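Local structure of (R)-specific enoyl-CoA hydratase (Pseudomonas aeruginosa, 5CPG) at residues V74-G79 against I135-E140; A9-G14 against L103-K108; R56-M61 against R91-G96; D97-E102 against T118-Q123. The protein catalyses the reversible (R)-specific hydration of trans-2-enoyl-CoA to (3R)-hydroxyacyl-CoA. One frame throughout, in Å; residues are numbered along the deposited sequence.

Interaction 1 (V74-G79 against I135-E140); sequences VLPGPG and IMAPEE
Pro-76 and Ile-135 meet tip to tip, the CD methylene of the proline ring lying 3.4 Å from the CD1 methyl of the isoleucine. That is tighter than ordinary carbon contact, and CG of the same ring is hardly farther from the methyl. Ile-135 makes the reach with CG1 set between its backbone N and its carbonyl carbon (chi1 60°) and with CD1 anti to CA (chi2 178°), which carries the methyl well forward. The peptide bond before Pro-76 is cis, and its ring points toward the end of the strand. CG also approaches Ala-137 CB at 4.0 Å, and CB approaches Pro-138 CD at 3.6 Å. In the hotdog fold a long helix packs against a curved antiparallel sheet; here the loop that follows helix 62-73 closes over the point where strand 127-136 runs out into an irregular tail. The proline of that tail, Pro-138, works differently from Pro-76. Its CG sits 3.3 Å from the carbonyl O of Pro-78 and 3.7 Å from Gly-79 C, so this ring packs partly on backbone and partly on a side chain. All of the direct contact is by van der Waals approach, and the nearby polar groups find partners outside the two segments: Asn-5 ND2 donates to both Pro-78 O and Glu-140 O, while Gly-77 O pairs with Thr-80 OG1. At the exposed end, Gly-79 N is hydrogen-bonded to a glycerol, probably from the crystallisation liquor.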
loop_
_atom_site.group_PDB
_atom_site.type_symbol
_atom_site.label_atom_id
_atom_site.label_comp_id
_atom_site.label_asym_id
_atom_site.label_seq_id
_atom_site.Cartn_x
_atom_site.Cartn_y
_atom_site.Cartn_z
ATOM N N VAL A 74 -15.887 -1.152 3.335
ATOM C CA VAL A 74 -17.080 -0.439 2.822
ATOM C C VAL A 74 -17.735 -1.229 1.694
ATOM O O VAL A 74 -18.885 -1.612 1.836
ATOM C CB VAL A 74 -16.764 0.979 2.327
ATOM C CG1 VAL A 74 -18.046 1.662 1.855
ATOM C CG2 VAL A 74 -16.136 1.806 3.447
ATOM N N LEU A 75 -17.007 -1.494 0.597
ATOM C CA LEU A 75 -17.622 -2.197 -0.540
ATOM C C LEU A 75 -16.631 -3.139 -1.250
ATOM O O LEU A 75 -15.669 -2.672 -1.872
ATOM C CB LEU A 75 -18.176 -1.178 -1.533
ATOM C CG LEU A 75 -18.908 -1.707 -2.778
ATOM C CD1 LEU A 75 -20.281 -2.246 -2.386
ATOM C CD2 LEU A 75 -19.035 -0.698 -3.960
ATOM N N PRO A 76 -16.889 -4.449 -1.198
ATOM C CA PRO A 76 -18.035 -5.106 -0.534
ATOM C C PRO A 76 -17.932 -5.219 0.977
ATOM O O PRO A 76 -18.897 -5.578 1.625
ATOM C CB PRO A 76 -18.059 -6.521 -1.172
ATOM C CG PRO A 76 -17.115 -6.443 -2.335
ATOM C CD PRO A 76 -16.084 -5.438 -1.931
ATOM N N GLY A 77 -16.764 -4.955 1.553
ATOM C CA GLY A 77 -16.655 -4.976 2.996
ATOM C C GLY A 77 -16.224 -6.302 3.568
ATOM O O GLY A 77 -15.593 -7.119 2.892
ATOM N N PRO A 78 -16.552 -6.551 4.849
ATOM C CA PRO A 78 -16.047 -7.777 5.491
ATOM C C PRO A 78 -16.316 -9.091 4.744
ATOM O O PRO A 78 -17.413 -9.294 4.249
ATOM C CB PRO A 78 -16.761 -7.763 6.843
ATOM C CG PRO A 78 -16.909 -6.326 7.142
ATOM C CD PRO A 78 -17.185 -5.638 5.820
ATOM N N GLY A 79 -15.301 -9.953 4.648
ATOM C CA GLY A 79 -15.406 -11.210 3.949
ATOM C C GLY A 79 -14.820 -11.214 2.535
ATOM O O GLY A 79 -14.755 -12.230 1.909
ATOM N N ILE A 135 -11.279 -8.823 -6.905
ATOM C CA ILE A 135 -11.578 -9.398 -5.595
ATOM C C ILE A 135 -12.499 -10.602 -5.729
ATOM O O ILE A 135 -13.156 -10.789 -6.746
ATOM C CB ILE A 135 -12.247 -8.341 -4.670
ATOM C CG1 ILE A 135 -13.555 -7.878 -5.320
ATOM C CG2 ILE A 135 -11.243 -7.166 -4.421
ATOM C CD1 ILE A 135 -14.376 -6.861 -4.500
ATOM N N MET A 136 -12.557 -11.405 -4.668
ATOM C CA MET A 136 -13.649 -12.358 -4.491
ATOM C C MET A 136 -14.580 -11.787 -3.445
ATOM O O MET A 136 -14.197 -11.575 -2.288
ATOM C CB MET A 136 -13.110 -13.738 -4.076
ATOM C CG MET A 136 -14.224 -14.777 -3.943
ATOM S SD MET A 136 -13.515 -16.406 -3.684
ATOM C CE MET A 136 -12.287 -16.371 -4.961
ATOM N N ALA A 137 -15.813 -11.497 -3.852
ATOM C CA ALA A 137 -16.731 -10.860 -2.927
ATOM C C ALA A 137 -17.275 -11.910 -1.976
ATOM O O ALA A 137 -17.214 -13.109 -2.277
ATOM C CB ALA A 137 -17.890 -10.168 -3.713
ATOM N N PRO A 138 -17.813 -11.474 -0.834
ATOM C CA PRO A 138 -18.307 -12.406 0.182
ATOM C C PRO A 138 -19.516 -13.162 -0.349
ATOM O O PRO A 138 -20.317 -12.559 -1.050
ATOM C CB PRO A 138 -18.715 -11.494 1.349
ATOM C CG PRO A 138 -18.043 -10.198 1.099
ATOM C CD PRO A 138 -17.915 -10.071 -0.392
ATOM N N GLU A 139 -19.613 -14.448 -0.044
ATOM C CA GLU A 139 -20.779 -15.245 -0.425
ATOM C C GLU A 139 -21.977 -14.926 0.466
ATOM O O GLU A 139 -23.095 -14.822 -0.020
ATOM C CB GLU A 139 -20.451 -16.735 -0.359
ATOM C CG GLU A 139 -21.632 -17.663 -0.665
ATOM C CD GLU A 139 -22.042 -17.671 -2.138
ATOM O OE1 GLU A 139 -21.386 -18.370 -2.944
ATOM O OE2 GLU A 139 -23.032 -16.993 -2.486
ATOM N N GLU A 140 -21.746 -14.746 1.761
ATOM C CA GLU A 140 -22.858 -14.589 2.712
ATOM C C GLU A 140 -22.864 -13.229 3.395
ATOM O O GLU A 140 -21.829 -12.539 3.481
ATOM C CB GLU A 140 -22.808 -15.684 3.769
ATOM C CG GLU A 140 -21.672 -15.512 4.772
ATOM C CD GLU A 140 -20.308 -15.957 4.237
ATOM O OE1 GLU A 140 -20.211 -16.340 3.047
ATOM O OE2 GLU A 140 -19.327 -15.913 5.015
#

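Interaction 2 (A9-G14 against L103-K108); sequences AELEVG and LEVLEK
Two carbonyl groups are the flat elements that take bonds here: Leu-11 O receives Lys-108 NZ at 2.8 Å, with the nitrogen tilted 27° from the carbonyl plane, and Val-105 O receives Gly-14 N, also at 2.8 Å. The carboxylate of Glu-104 brings OE2 to 3.9 Å from Gly-14 CA, while its OE1 is paired with Arg-119. These contacts dock the lead-in to strand 16-22 on strand 98-109, its neighbour in the hotdog sheet, close to a classic beta bulge in which Leu-106 and Glu-107 both face Arg-115. Val-105 points at the loop and packs against the carbonyl O of Glu-12, which is 3.3 Å from Val-105 CB. One of its methyls, CG2, meets Leu-11 CD2 at 4.1 Å, the two side chains crossing at about a right angle. Leu-11 itself continues inward to Leu-75, Pro-76 and Ala-137. On the exposed side Val-13 brings CG1 to 3.5 Å from Leu-106 O. Lys-108 reaches toward the loop, bent at chi3 (60°), and its amine is also hydrogen-bonded to Tyr-8 O and makes a cation-pi contact with Tyr-8. Within that bend, Lys-108 CD lies 3.4 Å from Leu-11 O.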
loop_
_atom_site.group_PDB
_atom_site.type_symbol
_atom_site.label_atom_id
_atom_site.label_comp_id
_atom_site.label_asym_id
_atom_site.label_seq_id
_atom_site.Cartn_x
_atom_site.Cartn_y
_atom_site.Cartn_z
ATOM N N ALA A 9 -24.288 -11.520 -4.357
ATOM C CA ALA A 9 -25.630 -11.476 -4.941
ATOM C C ALA A 9 -26.242 -10.078 -4.888
ATOM O O ALA A 9 -27.001 -9.700 -5.776
ATOM C CB ALA A 9 -26.528 -12.458 -4.242
ATOM N N GLU A 10 -25.896 -9.302 -3.860
ATOM C CA GLU A 10 -26.442 -7.958 -3.730
ATOM C C GLU A 10 -25.654 -6.918 -4.515
ATOM O O GLU A 10 -26.169 -5.859 -4.842
ATOM C CB GLU A 10 -26.505 -7.559 -2.249
ATOM C CG GLU A 10 -27.214 -8.587 -1.394
ATOM C CD GLU A 10 -27.272 -8.219 0.079
ATOM O OE1 GLU A 10 -27.096 -7.023 0.422
ATOM O OE2 GLU A 10 -27.495 -9.147 0.894
ATOM N N LEU A 11 -24.389 -7.178 -4.808
ATOM C CA LEU A 11 -23.625 -6.233 -5.616
ATOM C C LEU A 11 -24.239 -6.054 -6.997
ATOM O O LEU A 11 -24.720 -7.022 -7.562
ATOM C CB LEU A 11 -22.184 -6.729 -5.780
ATOM C CG LEU A 11 -21.367 -6.665 -4.506
ATOM C CD1 LEU A 11 -20.037 -7.380 -4.758
ATOM C CD2 LEU A 11 -21.134 -5.222 -4.185
ATOM N N GLU A 12 -24.184 -4.842 -7.543
ATOM C CA GLU A 12 -24.608 -4.584 -8.918
ATOM C C GLU A 12 -23.572 -3.805 -9.651
ATOM O O GLU A 12 -22.937 -2.926 -9.066
ATOM C CB GLU A 12 -25.922 -3.784 -8.954
ATOM C CG GLU A 12 -27.060 -4.514 -8.347
ATOM C CD GLU A 12 -28.352 -3.700 -8.394
ATOM O OE1 GLU A 12 -28.543 -2.926 -9.367
ATOM O OE2 GLU A 12 -29.154 -3.847 -7.445
ATOM N N VAL A 13 -23.429 -4.077 -10.940
ATOM C CA VAL A 13 -22.555 -3.286 -11.769
ATOM C C VAL A 13 -22.998 -1.828 -11.682
ATOM O O VAL A 13 -24.199 -1.554 -11.766
ATOM C CB VAL A 13 -22.588 -3.763 -13.229
ATOM C CG1 VAL A 13 -21.831 -2.807 -14.106
ATOM C CG2 VAL A 13 -22.048 -5.175 -13.323
ATOM N N GLY A 14 -22.036 -0.913 -11.532
ATOM C CA GLY A 14 -22.343 0.501 -11.381
ATOM C C GLY A 14 -22.525 1.000 -9.956
ATOM O O GLY A 14 -22.533 2.217 -9.737
ATOM N N LEU A 103 -15.057 3.893 -5.190
ATOM C CA LEU A 103 -15.086 2.514 -5.691
ATOM C C LEU A 103 -16.255 2.401 -6.631
ATOM O O LEU A 103 -17.308 2.971 -6.373
ATOM C CB LEU A 103 -15.251 1.501 -4.559
ATOM C CG LEU A 103 -14.186 1.525 -3.464
ATOM C CD1 LEU A 103 -14.513 0.443 -2.445
ATOM C CD2 LEU A 103 -12.805 1.321 -4.107
ATOM N N GLU A 104 -16.115 1.599 -7.678
ATOM C CA GLU A 104 -17.285 1.327 -8.515
ATOM C C GLU A 104 -17.256 -0.116 -9.014
ATOM O O GLU A 104 -16.233 -0.541 -9.528
ATOM C CB GLU A 104 -17.312 2.258 -9.722
ATOM C CG GLU A 104 -18.598 2.061 -10.563
ATOM C CD GLU A 104 -18.596 2.905 -11.844
ATOM O OE1 GLU A 104 -17.807 3.874 -11.935
ATOM O OE2 GLU A 104 -19.384 2.582 -12.771
ATOM N N VAL A 105 -18.369 -0.839 -8.893
ATOM C CA VAL A 105 -18.404 -2.217 -9.406
ATOM C C VAL A 105 -18.423 -2.202 -10.946
ATOM O O VAL A 105 -19.331 -1.610 -11.547
ATOM C CB VAL A 105 -19.614 -2.997 -8.887
ATOM C CG1 VAL A 105 -19.650 -4.380 -9.567
ATOM C CG2 VAL A 105 -19.618 -3.117 -7.333
ATOM N N LEU A 106 -17.408 -2.797 -11.590
ATOM C CA LEU A 106 -17.316 -2.737 -13.058
ATOM C C LEU A 106 -17.906 -3.993 -13.688
ATOM O O LEU A 106 -18.605 -3.925 -14.704
ATOM C CB LEU A 106 -15.865 -2.577 -13.542
ATOM C CG LEU A 106 -15.098 -1.292 -13.246
ATOM C CD1 LEU A 106 -13.708 -1.399 -13.767
ATOM C CD2 LEU A 106 -15.821 -0.048 -13.894
ATOM N N GLU A 107 -17.630 -5.136 -13.083
ATOM C CA GLU A 107 -18.022 -6.439 -13.627
ATOM C C GLU A 107 -18.240 -7.427 -12.503
ATOM O O GLU A 107 -17.461 -7.430 -11.557
ATOM C CB GLU A 107 -16.938 -6.996 -14.566
ATOM C CG GLU A 107 -16.514 -6.068 -15.690
ATOM C CD GLU A 107 -15.279 -6.529 -16.438
ATOM O OE1 GLU A 107 -15.138 -7.746 -16.705
ATOM O OE2 GLU A 107 -14.443 -5.667 -16.767
ATOM N N LYS A 108 -19.264 -8.267 -12.616
ATOM C CA LYS A 108 -19.398 -9.449 -11.785
ATOM C C LYS A 108 -19.012 -10.676 -12.611
ATOM O O LYS A 108 -19.478 -10.844 -13.734
ATOM C CB LYS A 108 -20.801 -9.566 -11.236
ATOM C CG LYS A 108 -21.084 -8.460 -10.196
ATOM C CD LYS A 108 -22.545 -8.438 -9.743
ATOM C CE LYS A 108 -22.967 -9.743 -9.102
ATOM N NZ LYS A 108 -24.336 -9.626 -8.514
#

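Interaction 3 (R56-M61 against R91-G96); sequences RIAHGM and RPVKLG
Arg-56 and Leu-95 lie side by side and point the same way, with Leu-95 CD2 3.7 Å from Arg-56 NH2. The arginine chain bends at chi3 (-69°), which sets NE also near that methyl. Its charge is answered elsewhere, by Glu-25, and NH1 also bonds Leu-43 O. At the next pair, the side chains of Ile-57 and Lys-94 cross obliquely and touch lightly, CG2 to CG at 4.2 Å, whereas Ala-58 CB faces Val-93 CG1 at 4.0 Å. The backbones form a single beta bridge, Ile-57 with Lys-94, flanked by two backbone bonds, Leu-95 N to Arg-56 O (3.0 Å) and Ala-58 N to Val-93 O (2.8 Å). Beyond them a water extends the pairing: it donates to Ala-58 O at 2.8 Å and accepts from Val-93 N at 2.9 Å. Ile-57 O is bonded to His-42 ND1; Asp-37 and His-42 have the spacing of the aspartate and histidine of the hydratase 2 motif, so the bridge probably borders the active-site region. Ala-58 and Val-93 both pack on Ile-23, Arg-56 rests on helices 25-35 and 45-49, and the paired loops lead onward into helix 62-73 and strand 98-109.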
loop_
_atom_site.group_PDB
_atom_site.type_symbol
_atom_site.label_atom_id
_atom_site.label_comp_id
_atom_site.label_asym_id
_atom_site.label_seq_id
_atom_site.Cartn_x
_atom_site.Cartn_y
_atom_site.Cartn_z
ATOM N N ARG A 56 6.181 18.816 2.938
ATOM C CA ARG A 56 6.232 17.357 2.837
ATOM C C ARG A 56 5.102 16.817 1.946
ATOM O O ARG A 56 4.040 17.412 1.818
ATOM C CB ARG A 56 6.180 16.736 4.220
ATOM C CG ARG A 56 7.501 16.840 5.012
ATOM C CD ARG A 56 7.281 16.458 6.453
ATOM N NE ARG A 56 6.468 17.457 7.134
ATOM C CZ ARG A 56 6.132 17.383 8.408
ATOM N NH1 ARG A 56 6.527 16.348 9.139
ATOM N NH2 ARG A 56 5.386 18.332 8.957
ATOM N N ILE A 57 5.342 15.664 1.338
ATOM C CA ILE A 57 4.323 15.033 0.492
ATOM C C ILE A 57 4.104 13.582 0.972
ATOM O O ILE A 57 4.967 12.997 1.622
ATOM C CB ILE A 57 4.717 15.035 -1.012
ATOM C CG1 ILE A 57 5.920 14.138 -1.269
ATOM C CG2 ILE A 57 5.057 16.449 -1.491
ATOM C CD1 ILE A 57 6.273 14.028 -2.730
ATOM N N ALA A 58 2.961 13.013 0.602
ATOM C CA ALA A 58 2.622 11.653 1.039
ATOM C C ALA A 58 3.321 10.655 0.144
ATOM O O ALA A 58 3.667 10.963 -1.004
ATOM C CB ALA A 58 1.102 11.441 0.977
ATOM N N HIS A 59 3.532 9.460 0.666
ATOM C CA HIS A 59 3.989 8.355 -0.176
ATOM C C HIS A 59 2.922 8.019 -1.193
ATOM O O HIS A 59 1.746 7.942 -0.859
ATOM C CB HIS A 59 4.284 7.132 0.689
ATOM C CG HIS A 59 5.186 7.410 1.861
ATOM N ND1 HIS A 59 4.750 8.021 3.014
ATOM C CD2 HIS A 59 6.480 7.077 2.073
ATOM C CE1 HIS A 59 5.752 8.071 3.888
ATOM N NE2 HIS A 59 6.811 7.499 3.337
ATOM N N GLY A 60 3.327 7.790 -2.442
ATOM C CA GLY A 60 2.333 7.450 -3.448
ATOM C C GLY A 60 1.478 6.276 -3.056
ATOM O O GLY A 60 0.269 6.280 -3.290
ATOM N N MET A 61 2.101 5.267 -2.444
ATOM C CA MET A 61 1.390 4.047 -2.112
ATOM C C MET A 61 0.424 4.184 -0.922
ATOM O O MET A 61 -0.301 3.244 -0.632
ATOM C CB MET A 61 2.408 2.928 -1.850
ATOM C CG MET A 61 1.873 1.530 -1.612
ATOM S SD MET A 61 0.872 0.911 -2.975
ATOM C CE MET A 61 2.159 0.592 -4.185
ATOM N N ARG A 91 -1.121 12.107 -9.882
ATOM C CA ARG A 91 -0.723 13.383 -9.272
ATOM C C ARG A 91 -0.158 13.138 -7.887
ATOM O O ARG A 91 -0.616 12.247 -7.196
ATOM C CB ARG A 91 -1.926 14.342 -9.171
ATOM C CG ARG A 91 -2.460 14.845 -10.533
ATOM C CD ARG A 91 -3.732 15.663 -10.382
ATOM N NE ARG A 91 -4.156 16.273 -11.663
ATOM C CZ ARG A 91 -4.881 15.644 -12.584
ATOM N NH1 ARG A 91 -5.274 14.384 -12.380
ATOM N NH2 ARG A 91 -5.223 16.273 -13.710
ATOM N N PRO A 92 0.787 13.970 -7.450
ATOM C CA PRO A 92 1.257 13.849 -6.069
ATOM C C PRO A 92 0.202 14.278 -5.045
ATOM O O PRO A 92 -0.751 15.017 -5.345
ATOM C CB PRO A 92 2.446 14.799 -6.020
ATOM C CG PRO A 92 2.137 15.799 -7.066
ATOM C CD PRO A 92 1.439 15.090 -8.153
ATOM N N VAL A 93 0.380 13.792 -3.836
ATOM C CA VAL A 93 -0.494 14.132 -2.728
ATOM C C VAL A 93 0.356 14.858 -1.699
ATOM O O VAL A 93 1.436 14.360 -1.335
ATOM C CB VAL A 93 -1.112 12.882 -2.116
ATOM C CG1 VAL A 93 -1.999 13.243 -0.887
ATOM C CG2 VAL A 93 -1.922 12.106 -3.194
ATOM N N LYS A 94 -0.112 16.018 -1.234
ATOM C CA LYS A 94 0.726 16.834 -0.362
ATOM C C LYS A 94 0.178 16.819 1.047
ATOM O O LYS A 94 -1.000 16.500 1.252
ATOM C CB LYS A 94 0.822 18.267 -0.908
ATOM C CG LYS A 94 1.406 18.314 -2.326
ATOM C CD LYS A 94 1.459 19.717 -2.903
ATOM C CE LYS A 94 0.072 20.313 -3.053
ATOM N NZ LYS A 94 0.019 21.419 -4.058
ATOM N N LEU A 95 1.038 17.107 2.011
ATOM C CA LEU A 95 0.605 17.308 3.385
ATOM C C LEU A 95 -0.535 18.304 3.408
ATOM O O LEU A 95 -0.449 19.367 2.782
ATOM C CB LEU A 95 1.772 17.814 4.230
ATOM C CG LEU A 95 1.485 18.075 5.700
ATOM C CD1 LEU A 95 1.088 16.774 6.397
ATOM C CD2 LEU A 95 2.760 18.678 6.322
ATOM N N GLY A 96 -1.625 17.964 4.098
ATOM C CA GLY A 96 -2.768 18.866 4.106
ATOM C C GLY A 96 -3.793 18.711 2.996
ATOM O O GLY A 96 -4.761 19.469 2.918
HETATM O O HOH W 1 2.207 11.594 -3.280
#

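Interaction 4 (D97-E102 against T118-Q123); sequences DDLKVE and TRVFNQ
Strands 98-102 and 118-121 run antiparallel, their axes 4.6 Å apart at closest and 159° between their directions, with Lys-100/Phe-121 and Glu-102/Arg-119 as hydrogen-bonded pairs around the non-hydrogen-bonded pair Val-101/Val-120. On the face carrying Lys-100, Glu-102, Arg-119 and Phe-121, the side chains of Glu-102 and Arg-119 lie side by side and point the same way. Glu-102 OE1 takes Arg-119 NH1 at 2.9 Å in a salt bridge; the oxygen lies near the guanidinium plane, but the nitrogen stands 57° out of the carboxylate plane, and the two planes are 68° apart. The Phe-121 ring turns an edge to the same oxygen, CE1 being 4.1 Å from Glu-102 OE1. On the other face Val-101 and Val-120 meet, CG2 to CG2 at 4.0 Å, and both also pack on helix 62-73, the central helix of the hotdog fold; Val-120 CG1 also meets Leu-99 CB at 3.9 Å. Past the strand end Gln-123, bent at chi2, which places CD, brings its amide across Asp-97 at about a right angle. Gln-123 NE2 donates to Asp-97 OD1 at 2.8 Å, and Gln-123 OE1 receives Asp-98 N at 2.9 Å, so both ends of the amide are gripped. A water joins Asp-97 OD2, at 2.8 Å, to Asn-122 ND2, and that carboxylate oxygen also takes Lys-94 N. Because Arg-119 NH1 is shared between Glu-102 and Glu-104, its positive charge probably offsets the repulsion between two carboxylates on one face of the sheet.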
loop_
_atom_site.group_PDB
_atom_site.type_symbol
_atom_site.label_atom_id
_atom_site.label_comp_id
_atom_site.label_asym_id
_atom_site.label_seq_id
_atom_site.Cartn_x
_atom_site.Cartn_y
_atom_site.Cartn_z
ATOM N N ASP A 97 -3.599 17.739 2.111
ATOM C CA ASP A 97 -4.633 17.392 1.142
ATOM C C ASP A 97 -5.683 16.524 1.815
ATOM O O ASP A 97 -5.438 16.010 2.900
ATOM C CB ASP A 97 -4.014 16.635 -0.055
ATOM C CG ASP A 97 -3.247 17.543 -0.983
ATOM O OD1 ASP A 97 -3.320 18.770 -0.836
ATOM O OD2 ASP A 97 -2.553 17.041 -1.893
ATOM N N ASP A 98 -6.866 16.355 1.190
ATOM C CA ASP A 98 -7.875 15.407 1.681
ATOM C C ASP A 98 -8.205 14.508 0.518
ATOM O O ASP A 98 -8.426 15.010 -0.567
ATOM C CB ASP A 98 -9.157 16.096 2.152
ATOM C CG ASP A 98 -9.003 16.769 3.493
ATOM O OD1 ASP A 98 -9.025 16.052 4.522
ATOM O OD2 ASP A 98 -8.913 18.018 3.515
ATOM N N LEU A 99 -8.245 13.213 0.746
ATOM C CA LEU A 99 -8.479 12.305 -0.376
ATOM C C LEU A 99 -9.828 11.635 -0.252
ATOM O O LEU A 99 -10.296 11.319 0.829
ATOM C CB LEU A 99 -7.378 11.233 -0.448
ATOM C CG LEU A 99 -5.980 11.771 -0.592
ATOM C CD1 LEU A 99 -5.005 10.583 -0.694
ATOM C CD2 LEU A 99 -5.870 12.668 -1.813
ATOM N N LYS A 100 -10.435 11.379 -1.406
ATOM C CA LYS A 100 -11.650 10.597 -1.475
ATOM C C LYS A 100 -11.429 9.405 -2.395
ATOM O O LYS A 100 -11.077 9.600 -3.570
ATOM C CB LYS A 100 -12.811 11.460 -1.997
ATOM C CG LYS A 100 -14.079 10.675 -2.257
ATOM C CD LYS A 100 -15.136 11.576 -2.867
ATOM C CE LYS A 100 -14.546 12.342 -4.075
ATOM N NZ LYS A 100 -15.512 13.276 -4.764
ATOM N N VAL A 101 -11.546 8.210 -1.841
ATOM C CA VAL A 101 -11.533 6.989 -2.630
ATOM C C VAL A 101 -12.933 6.752 -3.163
ATOM O O VAL A 101 -13.918 6.801 -2.400
ATOM C CB VAL A 101 -11.096 5.759 -1.812
ATOM C CG1 VAL A 101 -11.290 4.502 -2.631
ATOM C CG2 VAL A 101 -9.637 5.925 -1.356
ATOM N N GLU A 102 -13.020 6.563 -4.467
ATOM C CA GLU A 102 -14.288 6.182 -5.087
ATOM C C GLU A 102 -14.175 4.763 -5.631
ATOM O O GLU A 102 -13.287 4.494 -6.427
ATOM C CB GLU A 102 -14.662 7.141 -6.211
ATOM C CG GLU A 102 -16.038 6.742 -6.784
ATOM C CD GLU A 102 -16.420 7.421 -8.094
ATOM O OE1 GLU A 102 -15.625 7.429 -9.061
ATOM O OE2 GLU A 102 -17.553 7.940 -8.150
ATOM N N THR A 118 -11.094 1.668 -8.868
ATOM C CA THR A 118 -10.592 2.221 -7.604
ATOM C C THR A 118 -9.917 3.547 -7.906
ATOM O O THR A 118 -8.779 3.585 -8.334
ATOM C CB THR A 118 -9.608 1.246 -6.890
ATOM O OG1 THR A 118 -8.493 0.999 -7.754
ATOM C CG2 THR A 118 -10.286 -0.092 -6.596
ATOM N N ARG A 119 -10.644 4.659 -7.748
ATOM C CA ARG A 119 -10.130 5.970 -8.112
ATOM C C ARG A 119 -9.923 6.787 -6.849
ATOM O O ARG A 119 -10.670 6.594 -5.881
ATOM C CB ARG A 119 -11.114 6.711 -9.040
ATOM C CG ARG A 119 -11.573 5.845 -10.243
ATOM C CD ARG A 119 -12.860 6.391 -10.878
ATOM N NE ARG A 119 -13.367 5.463 -11.919
ATOM C CZ ARG A 119 -14.599 4.955 -11.965
ATOM N NH1 ARG A 119 -15.524 5.291 -11.072
ATOM N NH2 ARG A 119 -14.929 4.136 -12.957
ATOM N N VAL A 120 -8.953 7.686 -6.874
ATOM C CA VAL A 120 -8.719 8.547 -5.703
ATOM C C VAL A 120 -8.631 9.981 -6.191
ATOM O O VAL A 120 -7.917 10.287 -7.149
ATOM C CB VAL A 120 -7.408 8.215 -4.936
ATOM C CG1 VAL A 120 -7.334 9.075 -3.648
ATOM C CG2 VAL A 120 -7.356 6.745 -4.588
ATOM N N PHE A 121 -9.361 10.855 -5.498
ATOM C CA PHE A 121 -9.397 12.281 -5.823
ATOM C C PHE A 121 -8.988 13.107 -4.639
ATOM O O PHE A 121 -9.245 12.720 -3.508
ATOM C CB PHE A 121 -10.807 12.713 -6.242
ATOM C CG PHE A 121 -11.327 11.978 -7.436
ATOM C CD1 PHE A 121 -12.021 10.810 -7.255
ATOM C CD2 PHE A 121 -11.070 12.433 -8.722
ATOM C CE1 PHE A 121 -12.510 10.069 -8.346
ATOM C CE2 PHE A 121 -11.566 11.695 -9.854
ATOM C CZ PHE A 121 -12.277 10.526 -9.646
ATOM N N ASN A 122 -8.413 14.263 -4.912
ATOM C CA ASN A 122 -8.055 15.173 -3.836
ATOM C C ASN A 122 -9.152 16.216 -3.649
ATOM O O ASN A 122 -10.188 16.185 -4.321
ATOM C CB ASN A 122 -6.696 15.836 -4.085
ATOM C CG ASN A 122 -6.668 16.745 -5.324
ATOM O OD1 ASN A 122 -7.701 17.185 -5.814
ATOM N ND2 ASN A 122 -5.474 17.024 -5.823
ATOM N N GLN A 123 -8.900 17.144 -2.739
ATOM C CA GLN A 123 -9.929 18.101 -2.300
ATOM C C GLN A 123 -10.385 19.054 -3.413
ATOM O O GLN A 123 -11.450 19.673 -3.308
ATOM C CB GLN A 123 -9.414 18.898 -1.088
ATOM C CG GLN A 123 -8.247 19.868 -1.344
ATOM C CD GLN A 123 -6.926 19.179 -1.309
ATOM O OE1 GLN A 123 -6.867 17.945 -1.209
ATOM N NE2 GLN A 123 -5.842 19.962 -1.314
HETATM O O HOH W 2 -3.203 15.850 -4.337
#

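Interactions 1, 2 and 4 all reach the five-stranded antiparallel sheet of the hotdog fold, whereas interaction 3 joins two loops. Interactions 1 and 2 adjoin at one end, their centres 11 Å apart, and they touch through Leu-11. Interaction 3 lies on the other side of the chain's centre, 29 Å and 30 Å from them, centre to centre. Interaction 4 stands between, sharing strand 98-109 with interaction 2 and touching interaction 3 through Val-93 and Leu-99. Along the chain, interaction 3 is nested within the loop closed by interaction 2, and interaction 4 within that of interaction 1. Interactions 1 and 2 thus hold loops to one end of the sheet, interaction 4 pairs two of its strands, and interaction 3 joins loops at the far side.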